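Local coordinates for protein toxin 2A (Paenibacillus larvae, PDB 5URP) that probably transfers ADP-ribose from NAD+ onto a host-cell protein, acting as an ADP-ribosyltransferase toxin and virulence factor of this bacterium, at residues E51-I56 with D180-Y185; K114-T119 with K135-G140; I28-A33 with G187-L192. One frame throughout, in Å; residues are numbered along the deposited sequence.

Interaction 1 of 3, residues E51-I56 with D180-Y185; sequences EEKRQI and DPISYY
The loop joining strand 177-178 to strand 190-193 probably corresponds to the ADP-ribosylating turn-turn (ARTT) loop of this toxin family, and it settles on helix 50-61 through I182, which meets I56 and K53. The contact is mostly apolar and converges on one methyl. I182 CD1 lies 3.6 Å from I56 CG2, the two isoleucines crossing at a slant, and 3.7 Å from K53 O on the preceding helical turn. CG1 of I182 stands between the backbone N and the carbonyl carbon (chi1 60°), and the extended second torsion carries CD1 onward to the helix. A branched aliphatic chain suits this place because it reaches both the I56 methyl and the backbone carbonyl of K53 without bringing in a polar group. K53 offers its carbonyl and, at 4.2 Å from I182 CD1, its CB; its ammonium turns elsewhere, to a salt bridge with E50. Y41 of helix 30-45 also touches I182, and hydrogen bonds of helix 50-61 flank the apolar contact, T57 OG1 to I182 O and T60 OG1 to Y184 N. Beyond I182 the loop bends in an ST turn: S183 OG accepts from Y185 N at 2.9 Å, with an N-H...O angle of 164°.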
ATOM      1  N   GLU A  51      -2.900  14.896 -17.884  1.00 28.28           N
ATOM      2  CA  GLU A  51      -3.844  13.784 -17.776  1.00 30.38           C
ATOM      3  C   GLU A  51      -3.373  12.713 -16.800  1.00 26.69           C
ATOM      4  O   GLU A  51      -4.201  12.137 -16.072  1.00 24.99           O
ATOM      5  CB  GLU A  51      -4.111  13.183 -19.162  1.00 45.03           C
ATOM      6  CG  GLU A  51      -5.309  12.231 -19.202  1.00 65.21           C
ATOM      7  CD  GLU A  51      -6.559  12.787 -18.489  1.00 75.35           C
ATOM      8  OE1 GLU A  51      -7.058  13.862 -18.891  1.00 85.21           O
ATOM      9  OE2 GLU A  51      -7.032  12.156 -17.513  1.00 67.92           O
ATOM     10  N   GLU A  52      -2.062  12.461 -16.705  1.00 24.24           N
ATOM     11  CA  GLU A  52      -1.574  11.538 -15.691  1.00 23.68           C
ATOM     12  C   GLU A  52      -1.875  12.057 -14.292  1.00 25.51           C
ATOM     13  O   GLU A  52      -2.371  11.312 -13.436  1.00 23.55           O
ATOM     14  CB  GLU A  52      -0.068  11.296 -15.847  1.00 25.49           C
ATOM     15  CG  GLU A  52       0.261  10.374 -17.025  1.00 25.53           C
ATOM     16  CD  GLU A  52       1.745  10.385 -17.445  1.00 30.26           C
ATOM     17  OE1 GLU A  52       2.521  11.250 -16.997  1.00 30.34           O
ATOM     18  OE2 GLU A  52       2.117   9.564 -18.293  1.00 33.40           O
ATOM     19  N   LYS A  53      -1.562  13.324 -14.034  1.00 24.42           N
ATOM     20  CA  LYS A  53      -1.863  13.913 -12.723  1.00 24.18           C
ATOM     21  C   LYS A  53      -3.337  13.767 -12.384  1.00 23.84           C
ATOM     22  O   LYS A  53      -3.688  13.386 -11.260  1.00 23.02           O
ATOM     23  CB  LYS A  53      -1.470  15.391 -12.697  1.00 26.68           C
ATOM     24  CG  LYS A  53       0.035  15.627 -12.798  1.00 29.22           C
ATOM     25  CD  LYS A  53       0.310  17.117 -12.907  1.00 31.97           C
ATOM     26  CE  LYS A  53       1.764  17.416 -13.156  1.00 42.94           C
ATOM     27  NZ  LYS A  53       1.873  18.695 -13.900  1.00 58.08           N
ATOM     28  N   ARG A  54      -4.212  14.081 -13.333  1.00 23.70           N
ATOM     29  CA  ARG A  54      -5.652  14.004 -13.083  1.00 25.34           C
ATOM     30  C   ARG A  54      -6.083  12.588 -12.718  1.00 27.74           C
ATOM     31  O   ARG A  54      -6.896  12.396 -11.804  1.00 23.87           O
ATOM     32  CB  ARG A  54      -6.402  14.504 -14.307  1.00 26.85           C
ATOM     33  CG  ARG A  54      -7.892  14.306 -14.230  1.00 46.23           C
ATOM     34  CD  ARG A  54      -8.563  14.839 -15.484  1.00 68.27           C
ATOM     35  NE  ARG A  54      -9.280  13.772 -16.178  1.00 77.78           N
ATOM     36  CZ  ARG A  54     -10.582  13.521 -16.055  1.00 78.79           C
ATOM     37  NH1 ARG A  54     -11.119  12.506 -16.723  1.00 70.58           N
ATOM     38  NH2 ARG A  54     -11.356  14.276 -15.286  1.00 86.42           N
ATOM     39  N   GLN A  55      -5.555  11.576 -13.415  1.00 26.04           N
ATOM     40  CA  GLN A  55      -5.955  10.204 -13.105  1.00 24.21           C
ATOM     41  C   GLN A  55      -5.444   9.758 -11.752  1.00 25.15           C
ATOM     42  O   GLN A  55      -6.133   8.994 -11.062  1.00 24.63           O
ATOM     43  CB  GLN A  55      -5.487   9.230 -14.195  1.00 24.65           C
ATOM     44  CG  GLN A  55      -6.177   9.411 -15.513  1.00 34.18           C
ATOM     45  CD  GLN A  55      -7.694   9.218 -15.445  1.00 36.69           C
ATOM     46  OE1 GLN A  55      -8.230   8.550 -14.543  1.00 35.50           O
ATOM     47  NE2 GLN A  55      -8.393   9.832 -16.385  1.00 50.45           N
ATOM     48  N   ILE A  56      -4.250  10.207 -11.352  1.00 23.49           N
ATOM     49  CA  ILE A  56      -3.763   9.920 -10.015  1.00 21.12           C
ATOM     50  C   ILE A  56      -4.708  10.526  -8.980  1.00 21.40           C
ATOM     51  O   ILE A  56      -5.111   9.861  -8.022  1.00 22.58           O
ATOM     52  CB  ILE A  56      -2.326  10.433  -9.835  1.00 19.92           C
ATOM     53  CG1 ILE A  56      -1.395   9.554 -10.679  1.00 23.04           C
ATOM     54  CG2 ILE A  56      -1.894  10.435  -8.372  1.00 21.35           C
ATOM     55  CD1 ILE A  56      -0.045  10.130 -10.890  1.00 25.58           C
ATOM     56  N   ASP A 180       0.787  12.623  -2.317  1.00 22.87           N
ATOM     57  CA  ASP A 180       0.046  13.517  -1.421  1.00 21.85           C
ATOM     58  C   ASP A 180      -0.186  14.911  -1.992  1.00 23.55           C
ATOM     59  O   ASP A 180      -1.258  15.486  -1.738  1.00 23.85           O
ATOM     60  CB  ASP A 180       0.794  13.619  -0.083  1.00 22.51           C
ATOM     61  CG  ASP A 180      -0.052  14.269   1.004  1.00 21.33           C
ATOM     62  OD1 ASP A 180      -0.889  13.550   1.581  1.00 21.83           O
ATOM     63  OD2 ASP A 180       0.146  15.481   1.260  1.00 23.92           O
ATOM     64  N   PRO A 181       0.750  15.521  -2.726  1.00 23.42           N
ATOM     65  CA  PRO A 181       0.503  16.886  -3.205  1.00 26.69           C
ATOM     66  C   PRO A 181      -0.619  16.999  -4.223  1.00 27.72           C
ATOM     67  O   PRO A 181      -1.119  18.117  -4.427  1.00 27.69           O
ATOM     68  CB  PRO A 181       1.856  17.299  -3.797  1.00 27.58           C
ATOM     69  CG  PRO A 181       2.861  16.440  -3.070  1.00 26.88           C
ATOM     70  CD  PRO A 181       2.160  15.116  -2.921  1.00 26.78           C
ATOM     71  N   ILE A 182      -1.039  15.898  -4.860  1.00 23.35           N
ATOM     72  CA  ILE A 182      -2.184  15.914  -5.770  1.00 23.49           C
ATOM     73  C   ILE A 182      -3.277  14.950  -5.334  1.00 24.03           C
ATOM     74  O   ILE A 182      -4.268  14.776  -6.045  1.00 23.19           O
ATOM     75  CB  ILE A 182      -1.772  15.649  -7.234  1.00 23.57           C
ATOM     76  CG1 ILE A 182      -1.100  14.273  -7.391  1.00 25.25           C
ATOM     77  CG2 ILE A 182      -0.880  16.780  -7.749  1.00 26.45           C
ATOM     78  CD1 ILE A 182      -0.888  13.874  -8.875  1.00 27.35           C
ATOM     79  N   SER A 183      -3.183  14.419  -4.124  1.00 23.09           N
ATOM     80  CA  SER A 183      -4.183  13.489  -3.654  1.00 21.93           C
ATOM     81  C   SER A 183      -5.465  14.239  -3.327  1.00 22.38           C
ATOM     82  O   SER A 183      -5.442  15.398  -2.923  1.00 23.57           O
ATOM     83  CB  SER A 183      -3.724  12.789  -2.385  1.00 22.19           C
ATOM     84  OG  SER A 183      -4.771  11.945  -1.921  1.00 22.17           O
ATOM     85  N   TYR A 184      -6.567  13.534  -3.483  1.00 22.74           N
ATOM     86  CA  TYR A 184      -7.858  14.036  -3.029  1.00 23.57           C
ATOM     87  C   TYR A 184      -7.939  14.122  -1.505  1.00 22.70           C
ATOM     88  O   TYR A 184      -8.813  14.848  -0.978  1.00 23.24           O
ATOM     89  CB  TYR A 184      -8.948  13.130  -3.578  1.00 23.21           C
ATOM     90  CG  TYR A 184     -10.330  13.692  -3.392  1.00 24.02           C
ATOM     91  CD1 TYR A 184     -10.820  14.635  -4.255  1.00 25.16           C
ATOM     92  CD2 TYR A 184     -11.138  13.286  -2.339  1.00 24.48           C
ATOM     93  CE1 TYR A 184     -12.107  15.176  -4.083  1.00 26.66           C
ATOM     94  CE2 TYR A 184     -12.400  13.813  -2.142  1.00 25.80           C
ATOM     95  CZ  TYR A 184     -12.891  14.758  -3.016  1.00 27.00           C
ATOM     96  OH  TYR A 184     -14.137  15.294  -2.867  1.00 28.67           O
ATOM     97  N   TYR A 185      -7.083  13.380  -0.789  1.00 23.52           N
ATOM     98  CA  TYR A 185      -7.042  13.338   0.676  1.00 23.28           C
ATOM     99  C   TYR A 185      -5.651  13.739   1.159  1.00 22.96           C
ATOM    100  O   TYR A 185      -4.867  12.902   1.637  1.00 23.57           O
ATOM    101  CB  TYR A 185      -7.415  11.953   1.191  1.00 24.32           C
ATOM    102  CG  TYR A 185      -8.811  11.517   0.838  1.00 23.90           C
ATOM    103  CD1 TYR A 185      -9.899  12.043   1.493  1.00 25.60           C
ATOM    104  CD2 TYR A 185      -9.052  10.567  -0.155  1.00 23.19           C
ATOM    105  CE1 TYR A 185     -11.183  11.650   1.184  1.00 28.52           C
ATOM    106  CE2 TYR A 185     -10.327  10.150  -0.444  1.00 26.81           C
ATOM    107  CZ  TYR A 185     -11.394  10.701   0.214  1.00 28.79           C
ATOM    108  OH  TYR A 185     -12.711  10.329  -0.036  1.00 31.37           O
TER

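Interaction 2 of 3, residues K114-T119 with K135-G140; sequences KEFQNT and KKEFEG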
ATOM      1  N   LYS A 114      -9.877 -14.303   0.387  1.00 69.29           N
ATOM      2  CA  LYS A 114     -11.184 -13.938   0.914  1.00 68.71           C
ATOM      3  C   LYS A 114     -11.607 -14.822   2.080  1.00 64.53           C
ATOM      4  O   LYS A 114     -12.409 -14.387   2.911  1.00 60.96           O
ATOM      5  CB  LYS A 114     -12.236 -14.009  -0.200  1.00 72.89           C
ATOM      6  CG  LYS A 114     -11.982 -13.070  -1.384  1.00 72.43           C
ATOM      7  CD  LYS A 114     -13.135 -13.116  -2.390  1.00 86.81           C
ATOM      8  CE  LYS A 114     -12.934 -12.139  -3.544  1.00 93.33           C
ATOM      9  NZ  LYS A 114     -12.866 -10.725  -3.077  1.00 91.47           N
ATOM     10  N   GLU A 115     -11.090 -16.048   2.169  1.00 67.94           N
ATOM     11  CA  GLU A 115     -11.566 -16.957   3.206  1.00 71.51           C
ATOM     12  C   GLU A 115     -11.091 -16.532   4.586  1.00 58.68           C
ATOM     13  O   GLU A 115     -11.778 -16.796   5.577  1.00 57.01           O
ATOM     14  CB  GLU A 115     -11.126 -18.396   2.913  1.00 84.90           C
ATOM     15  CG  GLU A 115      -9.627 -18.658   2.969  1.00 91.73           C
ATOM     16  CD  GLU A 115      -8.950 -18.515   1.619  1.00101.00           C
ATOM     17  OE1 GLU A 115      -9.470 -17.776   0.754  1.00 97.21           O
ATOM     18  OE2 GLU A 115      -7.894 -19.152   1.421  1.00112.49           O
ATOM     19  N   PHE A 116      -9.935 -15.862   4.671  1.00 56.35           N
ATOM     20  CA  PHE A 116      -9.386 -15.453   5.959  1.00 58.06           C
ATOM     21  C   PHE A 116      -9.994 -14.144   6.444  1.00 53.45           C
ATOM     22  O   PHE A 116     -10.044 -13.894   7.651  1.00 50.74           O
ATOM     23  CB  PHE A 116      -7.867 -15.312   5.860  1.00 55.65           C
ATOM     24  CG  PHE A 116      -7.122 -16.607   6.022  1.00 52.56           C
ATOM     25  CD1 PHE A 116      -6.999 -17.197   7.270  1.00 52.39           C
ATOM     26  CD2 PHE A 116      -6.541 -17.228   4.932  1.00 55.60           C
ATOM     27  CE1 PHE A 116      -6.316 -18.385   7.427  1.00 58.96           C
ATOM     28  CE2 PHE A 116      -5.857 -18.429   5.087  1.00 56.77           C
ATOM     29  CZ  PHE A 116      -5.743 -19.000   6.339  1.00 55.65           C
ATOM     30  N   GLN A 117     -10.448 -13.308   5.521  1.00 52.32           N
ATOM     31  CA  GLN A 117     -11.151 -12.086   5.868  1.00 54.85           C
ATOM     32  C   GLN A 117     -12.297 -12.385   6.821  1.00 68.57           C
ATOM     33  O   GLN A 117     -13.056 -13.337   6.614  1.00 73.45           O
ATOM     34  CB  GLN A 117     -11.676 -11.439   4.587  1.00 55.60           C
ATOM     35  CG  GLN A 117     -12.208 -10.044   4.729  1.00 61.12           C
ATOM     36  CD  GLN A 117     -12.562  -9.450   3.382  1.00 70.95           C
ATOM     37  OE1 GLN A 117     -12.965 -10.169   2.467  1.00 80.06           O
ATOM     38  NE2 GLN A 117     -12.402  -8.139   3.245  1.00 73.18           N
ATOM     39  N   ASN A 118     -12.408 -11.577   7.880  1.00 52.41           N
ATOM     40  CA  ASN A 118     -13.492 -11.671   8.860  1.00 62.46           C
ATOM     41  C   ASN A 118     -13.348 -12.875   9.780  1.00 63.08           C
ATOM     42  O   ASN A 118     -14.267 -13.177  10.546  1.00 67.23           O
ATOM     43  CB  ASN A 118     -14.865 -11.727   8.185  1.00 80.34           C
ATOM     44  CG  ASN A 118     -15.044 -10.646   7.141  1.00 92.07           C
ATOM     45  OD1 ASN A 118     -15.267 -10.933   5.963  1.00 97.20           O
ATOM     46  ND2 ASN A 118     -14.949  -9.392   7.567  1.00 96.50           N
ATOM     47  N   THR A 119     -12.223 -13.581   9.714  1.00 80.03           N
ATOM     48  CA  THR A 119     -11.918 -14.666  10.632  1.00 68.05           C
ATOM     49  C   THR A 119     -10.838 -14.285  11.635  1.00 58.91           C
ATOM     50  O   THR A 119     -10.596 -15.035  12.584  1.00 46.90           O
ATOM     51  CB  THR A 119     -11.457 -15.902   9.847  1.00 59.40           C
ATOM     52  OG1 THR A 119     -10.125 -15.681   9.359  1.00 63.62           O
ATOM     53  CG2 THR A 119     -12.365 -16.155   8.655  1.00 57.60           C
ATOM     54  N   LYS A 135       0.357 -17.426  10.175  1.00 33.09           N
ATOM     55  CA  LYS A 135       1.812 -17.387  10.257  1.00 35.42           C
ATOM     56  C   LYS A 135       2.422 -18.588   9.551  1.00 34.69           C
ATOM     57  O   LYS A 135       3.252 -18.442   8.645  1.00 36.13           O
ATOM     58  CB  LYS A 135       2.242 -17.344  11.726  1.00 43.39           C
ATOM     59  CG  LYS A 135       3.718 -17.106  11.969  1.00 59.13           C
ATOM     60  CD  LYS A 135       4.005 -16.981  13.466  1.00 68.65           C
ATOM     61  CE  LYS A 135       5.499 -16.839  13.765  1.00 67.92           C
ATOM     62  NZ  LYS A 135       6.034 -15.464  13.514  1.00 57.00           N
ATOM     63  N   LYS A 136       1.991 -19.792   9.928  1.00 39.27           N
ATOM     64  CA  LYS A 136       2.558 -20.993   9.334  1.00 40.40           C
ATOM     65  C   LYS A 136       2.350 -21.028   7.822  1.00 43.25           C
ATOM     66  O   LYS A 136       3.216 -21.520   7.089  1.00 41.83           O
ATOM     67  CB  LYS A 136       1.943 -22.226   9.985  1.00 44.66           C
ATOM     68  CG  LYS A 136       2.397 -23.548   9.325  1.00 58.20           C
ATOM     69  CD  LYS A 136       2.756 -24.621  10.339  1.00 69.41           C
ATOM     70  CE  LYS A 136       3.381 -25.839   9.662  1.00 72.91           C
ATOM     71  NZ  LYS A 136       3.860 -26.869  10.643  1.00 73.76           N
ATOM     72  N   GLU A 137       1.222 -20.508   7.335  1.00 37.91           N
ATOM     73  CA  GLU A 137       0.865 -20.626   5.922  1.00 38.19           C
ATOM     74  C   GLU A 137       1.520 -19.556   5.048  1.00 36.04           C
ATOM     75  O   GLU A 137       1.806 -19.828   3.879  1.00 37.06           O
ATOM     76  CB  GLU A 137      -0.660 -20.570   5.773  1.00 59.55           C
ATOM     77  CG  GLU A 137      -1.184 -20.560   4.342  1.00 59.06           C
ATOM     78  CD  GLU A 137      -2.683 -20.913   4.228  1.00 57.69           C
ATOM     79  OE1 GLU A 137      -3.290 -21.352   5.233  1.00 58.63           O
ATOM     80  OE2 GLU A 137      -3.256 -20.761   3.119  1.00 52.10           O
ATOM     81  N   PHE A 138       1.771 -18.349   5.574  1.00 33.09           N
ATOM     82  CA  PHE A 138       2.156 -17.211   4.745  1.00 30.90           C
ATOM     83  C   PHE A 138       3.521 -16.623   5.055  1.00 29.52           C
ATOM     84  O   PHE A 138       4.065 -15.909   4.209  1.00 28.38           O
ATOM     85  CB  PHE A 138       1.102 -16.092   4.849  1.00 29.34           C
ATOM     86  CG  PHE A 138      -0.204 -16.466   4.217  1.00 32.35           C
ATOM     87  CD1 PHE A 138      -0.387 -16.340   2.848  1.00 35.71           C
ATOM     88  CD2 PHE A 138      -1.239 -16.979   4.991  1.00 32.92           C
ATOM     89  CE1 PHE A 138      -1.576 -16.710   2.267  1.00 35.96           C
ATOM     90  CE2 PHE A 138      -2.432 -17.360   4.415  1.00 34.28           C
ATOM     91  CZ  PHE A 138      -2.607 -17.222   3.051  1.00 36.41           C
ATOM     92  N   GLU A 139       4.082 -16.863   6.230  1.00 29.94           N
ATOM     93  CA  GLU A 139       5.441 -16.411   6.476  1.00 29.32           C
ATOM     94  C   GLU A 139       6.379 -17.135   5.522  1.00 29.83           C
ATOM     95  O   GLU A 139       6.263 -18.344   5.306  1.00 32.18           O
ATOM     96  CB  GLU A 139       5.838 -16.688   7.921  1.00 32.87           C
ATOM     97  CG  GLU A 139       6.502 -15.542   8.624  1.00 38.74           C
ATOM     98  CD  GLU A 139       6.870 -15.862  10.072  1.00 42.61           C
ATOM     99  OE1 GLU A 139       7.579 -16.864  10.334  1.00 43.54           O
ATOM    100  OE2 GLU A 139       6.472 -15.087  10.950  1.00 33.42           O
ATOM    101  N   GLY A 140       7.291 -16.381   4.928  1.00 32.45           N
ATOM    102  CA  GLY A 140       8.211 -16.961   3.971  1.00 32.98           C
ATOM    103  C   GLY A 140       7.582 -17.241   2.630  1.00 32.96           C
ATOM    104  O   GLY A 140       8.052 -18.117   1.896  1.00 33.31           O
TER
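F116 packs against F138 while its outer rim meets the carboxylate of E137; one ring therefore meets an aromatic partner and a charged one. The packed side is an offset edge-to-face pair: the edge of F138 is directed toward the face of F116, the planes stand at 79° and the ring centroids are 5.7 Å apart. The nearest carbons are F116 CE2 and F138 CE2, 3.7 Å apart, with F116 CE2 lying near the plane of the F138 ring. The two side chains slide past each other in opposite directions. Phenylalanine suits both positions, since a flat hydrocarbon ring can present either its hydrogen-bearing rim or its electron-rich face. I134 adds to the packing on F116, and F138 also meets F112 and I204. The contact thus joins the loop that follows strand 101-107 to the last turn of helix 128-138, with I204 belonging to strand 197-207 of the five-stranded mixed sheet. Within the loop, a type II beta turn from F116 to T119 is closed by T119 N bonding to F116 O at 3.0 Å. The other side of the contact is more open and lies at the protein surface. E137 carries its CG anti to the backbone N (chi1 175°) on an extended chain, bringing OE1 to the edge of the F116 ring, 3.6 Å from CZ and close to the ring plane. The weakly positive C-H rim is probably a favourable place for a carboxylate oxygen, and the carboxylate plane is turned 72° from the ring. E115 is also on this exposed side: its OE2 lies 5.2 Å from E137 OE2, a separation at which two negative charges would probably repel mildly, with solvent able to screen them.

Interaction 3 of 3, residues I28-A33 with G187-L192; sequences IDKEKA and GQLEML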
ATOM      1  N   ILE A  28       5.909   7.646  12.961  1.00 27.11           N
ATOM      2  CA  ILE A  28       4.712   8.501  12.984  1.00 26.31           C
ATOM      3  C   ILE A  28       5.050   9.973  12.749  1.00 29.06           C
ATOM      4  O   ILE A  28       4.200  10.840  12.967  1.00 29.01           O
ATOM      5  CB  ILE A  28       3.932   8.330  14.302  1.00 27.00           C
ATOM      6  CG1 ILE A  28       4.802   8.696  15.497  1.00 29.08           C
ATOM      7  CG2 ILE A  28       3.419   6.900  14.428  1.00 26.01           C
ATOM      8  CD1 ILE A  28       3.981   8.810  16.828  1.00 30.16           C
ATOM      9  N   ASP A  29       6.271  10.279  12.306  1.00 29.28           N
ATOM     10  CA  ASP A  29       6.723  11.673  12.208  1.00 30.79           C
ATOM     11  C   ASP A  29       6.264  12.242  10.872  1.00 31.70           C
ATOM     12  O   ASP A  29       6.986  12.232   9.873  1.00 30.46           O
ATOM     13  CB  ASP A  29       8.234  11.779  12.378  1.00 32.58           C
ATOM     14  CG  ASP A  29       8.718  13.213  12.506  1.00 35.62           C
ATOM     15  OD1 ASP A  29       8.024  14.148  12.038  1.00 35.93           O
ATOM     16  OD2 ASP A  29       9.810  13.416  13.073  1.00 38.25           O
ATOM     17  N   LYS A  30       5.045  12.779  10.875  1.00 29.70           N
ATOM     18  CA  LYS A  30       4.421  13.281   9.656  1.00 29.28           C
ATOM     19  C   LYS A  30       5.173  14.479   9.083  1.00 31.34           C
ATOM     20  O   LYS A  30       5.273  14.616   7.863  1.00 30.71           O
ATOM     21  CB  LYS A  30       2.970  13.657   9.957  1.00 30.16           C
ATOM     22  CG  LYS A  30       2.006  13.469   8.846  1.00 45.92           C
ATOM     23  CD  LYS A  30       0.572  13.596   9.331  1.00 52.39           C
ATOM     24  CE  LYS A  30      -0.400  13.319   8.179  1.00 52.85           C
ATOM     25  NZ  LYS A  30      -1.832  13.303   8.591  1.00 54.73           N
ATOM     26  N   GLU A  31       5.714  15.360   9.934  1.00 36.15           N
ATOM     27  CA  GLU A  31       6.372  16.548   9.384  1.00 37.84           C
ATOM     28  C   GLU A  31       7.668  16.185   8.664  1.00 37.35           C
ATOM     29  O   GLU A  31       7.918  16.667   7.550  1.00 38.14           O
ATOM     30  CB  GLU A  31       6.607  17.586  10.484  1.00 44.12           C
ATOM     31  CG  GLU A  31       5.328  18.331  10.852  1.00 61.85           C
ATOM     32  CD  GLU A  31       4.574  18.845   9.617  1.00 76.59           C
ATOM     33  OE1 GLU A  31       5.163  19.623   8.833  1.00 84.27           O
ATOM     34  OE2 GLU A  31       3.407  18.442   9.409  1.00 77.57           O
ATOM     35  N   LYS A  32       8.474  15.292   9.247  1.00 38.23           N
ATOM     36  CA  LYS A  32       9.666  14.807   8.554  1.00 38.15           C
ATOM     37  C   LYS A  32       9.309  14.067   7.266  1.00 35.09           C
ATOM     38  O   LYS A  32       9.964  14.260   6.230  1.00 36.35           O
ATOM     39  CB  LYS A  32      10.483  13.894   9.469  1.00 44.74           C
ATOM     40  CG  LYS A  32      11.493  14.613  10.366  1.00 61.03           C
ATOM     41  CD  LYS A  32      12.290  13.622  11.225  1.00 67.93           C
ATOM     42  CE  LYS A  32      13.198  12.692  10.402  1.00 70.40           C
ATOM     43  NZ  LYS A  32      14.382  13.392   9.807  1.00 75.26           N
ATOM     44  N   ALA A  33       8.286  13.206   7.317  1.00 30.21           N
ATOM     45  CA  ALA A  33       7.898  12.404   6.159  1.00 28.05           C
ATOM     46  C   ALA A  33       7.461  13.292   5.003  1.00 28.90           C
ATOM     47  O   ALA A  33       7.836  13.062   3.848  1.00 28.27           O
ATOM     48  CB  ALA A  33       6.762  11.451   6.544  1.00 27.22           C
ATOM     49  N   GLY A 187      -2.717  14.777   3.442  1.00 24.05           N
ATOM     50  CA  GLY A 187      -2.447  14.335   4.787  1.00 27.53           C
ATOM     51  C   GLY A 187      -2.306  12.838   4.921  1.00 25.00           C
ATOM     52  O   GLY A 187      -1.800  12.373   5.951  1.00 24.52           O
ATOM     53  N   GLN A 188      -2.706  12.061   3.907  1.00 22.95           N
ATOM     54  CA  GLN A 188      -2.531  10.623   3.975  1.00 21.24           C
ATOM     55  C   GLN A 188      -1.083  10.223   3.729  1.00 21.05           C
ATOM     56  O   GLN A 188      -0.703   9.099   4.074  1.00 22.42           O
ATOM     57  CB  GLN A 188      -3.434   9.916   2.968  1.00 22.75           C
ATOM     58  CG  GLN A 188      -4.916  10.055   3.344  1.00 25.83           C
ATOM     59  CD  GLN A 188      -5.822   9.176   2.527  1.00 25.45           C
ATOM     60  OE1 GLN A 188      -5.548   8.859   1.376  1.00 25.35           O
ATOM     61  NE2 GLN A 188      -6.958   8.812   3.116  1.00 27.00           N
ATOM     62  N   LEU A 189      -0.285  11.137   3.183  1.00 21.06           N
ATOM     63  CA  LEU A 189       1.144  10.923   2.896  1.00 21.61           C
ATOM     64  C   LEU A 189       1.353   9.638   2.086  1.00 20.49           C
ATOM     65  O   LEU A 189       2.210   8.810   2.395  1.00 20.55           O
ATOM     66  CB  LEU A 189       2.003  10.897   4.161  1.00 22.55           C
ATOM     67  CG  LEU A 189       1.893  12.075   5.132  1.00 26.37           C
ATOM     68  CD1 LEU A 189       3.134  12.144   6.004  1.00 25.86           C
ATOM     69  CD2 LEU A 189       1.601  13.395   4.458  1.00 30.94           C
ATOM     70  N   GLU A 190       0.554   9.490   1.046  1.00 21.09           N
ATOM     71  CA  GLU A 190       0.474   8.237   0.302  1.00 20.82           C
ATOM     72  C   GLU A 190       1.662   8.044  -0.644  1.00 20.16           C
ATOM     73  O   GLU A 190       2.016   8.946  -1.414  1.00 22.18           O
ATOM     74  CB  GLU A 190      -0.819   8.169  -0.500  1.00 19.82           C
ATOM     75  CG  GLU A 190      -0.941   6.896  -1.317  1.00 21.60           C
ATOM     76  CD  GLU A 190      -2.269   6.702  -2.027  1.00 25.21           C
ATOM     77  OE1 GLU A 190      -3.276   7.374  -1.699  1.00 24.14           O
ATOM     78  OE2 GLU A 190      -2.296   5.844  -2.933  1.00 24.66           O
ATOM     79  N   MET A 191       2.241   6.855  -0.577  1.00 19.80           N
ATOM     80  CA  MET A 191       3.187   6.347  -1.569  1.00 20.89           C
ATOM     81  C   MET A 191       2.428   5.298  -2.374  1.00 20.43           C
ATOM     82  O   MET A 191       1.951   4.300  -1.816  1.00 20.06           O
ATOM     83  CB  MET A 191       4.429   5.735  -0.917  1.00 22.09           C
ATOM     84  CG  MET A 191       5.286   6.677  -0.149  1.00 23.52           C
ATOM     85  SD  MET A 191       6.143   7.880  -1.180  1.00 28.19           S
ATOM     86  CE  MET A 191       7.123   6.814  -2.197  1.00 27.50           C
ATOM     87  N   LEU A 192       2.322   5.510  -3.681  1.00 20.80           N
ATOM     88  CA  LEU A 192       1.542   4.636  -4.538  1.00 19.58           C
ATOM     89  C   LEU A 192       2.497   3.725  -5.288  1.00 20.92           C
ATOM     90  O   LEU A 192       3.407   4.217  -5.959  1.00 22.26           O
ATOM     91  CB  LEU A 192       0.711   5.462  -5.506  1.00 21.63           C
ATOM     92  CG  LEU A 192      -0.198   4.715  -6.473  1.00 21.96           C
ATOM     93  CD1 LEU A 192      -1.147   3.790  -5.754  1.00 22.42           C
ATOM     94  CD2 LEU A 192      -0.969   5.690  -7.354  1.00 23.17           C
TER
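K30 and A33, one turn apart on the first part of helix 30-45, receive L189 from the loop that leads into strand 190-193. L189 is directed at the helix: its CG lies beside the backbone N (chi1 -53°), and a chi2 of -159° sets CD1 roughly anti to CA, making it the branch that reaches onward to the helix. That methyl lies 3.7 Å from A33 CB; the modelled 3.3 Å to K30 CG is tighter than usual and shares the uncertainty of this lysine. Alanine suits the inner position because a lone methyl lets the leucine come close to the helix, while F26 and V154 also pack on it; Y178 touches L189 from strand 177-178. The first torsion of K30, -148°, is well away from a staggered value, and the rest of the chain is extended, laying the aliphatic part obliquely across L189 and carrying the ammonium to G187. NZ is 2.8 Å from G187 O, but CE is modelled too close to the same oxygen, which leaves the placing of this exposed tip doubtful. Lysine nevertheless fits here, with methylenes for the leucine and a charged end at the surface. G187 turns through backbone angles that suit a residue without a CB. Just ahead of the helix, D29 is the N-cap: its OD1 accepts from K32 N at 3.0 Å. Q188 and E190, flanking L189, take no part, E190 bonding to S150 OG. Their spacing matches the (Q/E)-x-E motif of ADP-ribosylating toxins, whose final glutamate is catalytic in relatives; L189, probably its middle residue, meets helix 30-45 at what is probably the end of the ARTT loop.

Overall arrangement
Interactions 1 and 3 belong to one region: both place parts of the connection between strands 177-178 and 190-193 against the consecutive helices 50-61 and 30-45. They touch through D180, whose OD1 lies 2.9 Å from G187 N and 3.0 Å from L189 N, both probable hydrogen bonds. Each is partly buried and chiefly aliphatic, though interaction 3 adds a lysine end at the surface. Interaction 2 is a surface contact on the opposite side of the chain's centre, its centre about 33 Å from that of interaction 1 and 28 Å from that of interaction 3. It replaces aliphatic packing with aromatic rings and a carboxylate, and joins a loop to the end of a helix.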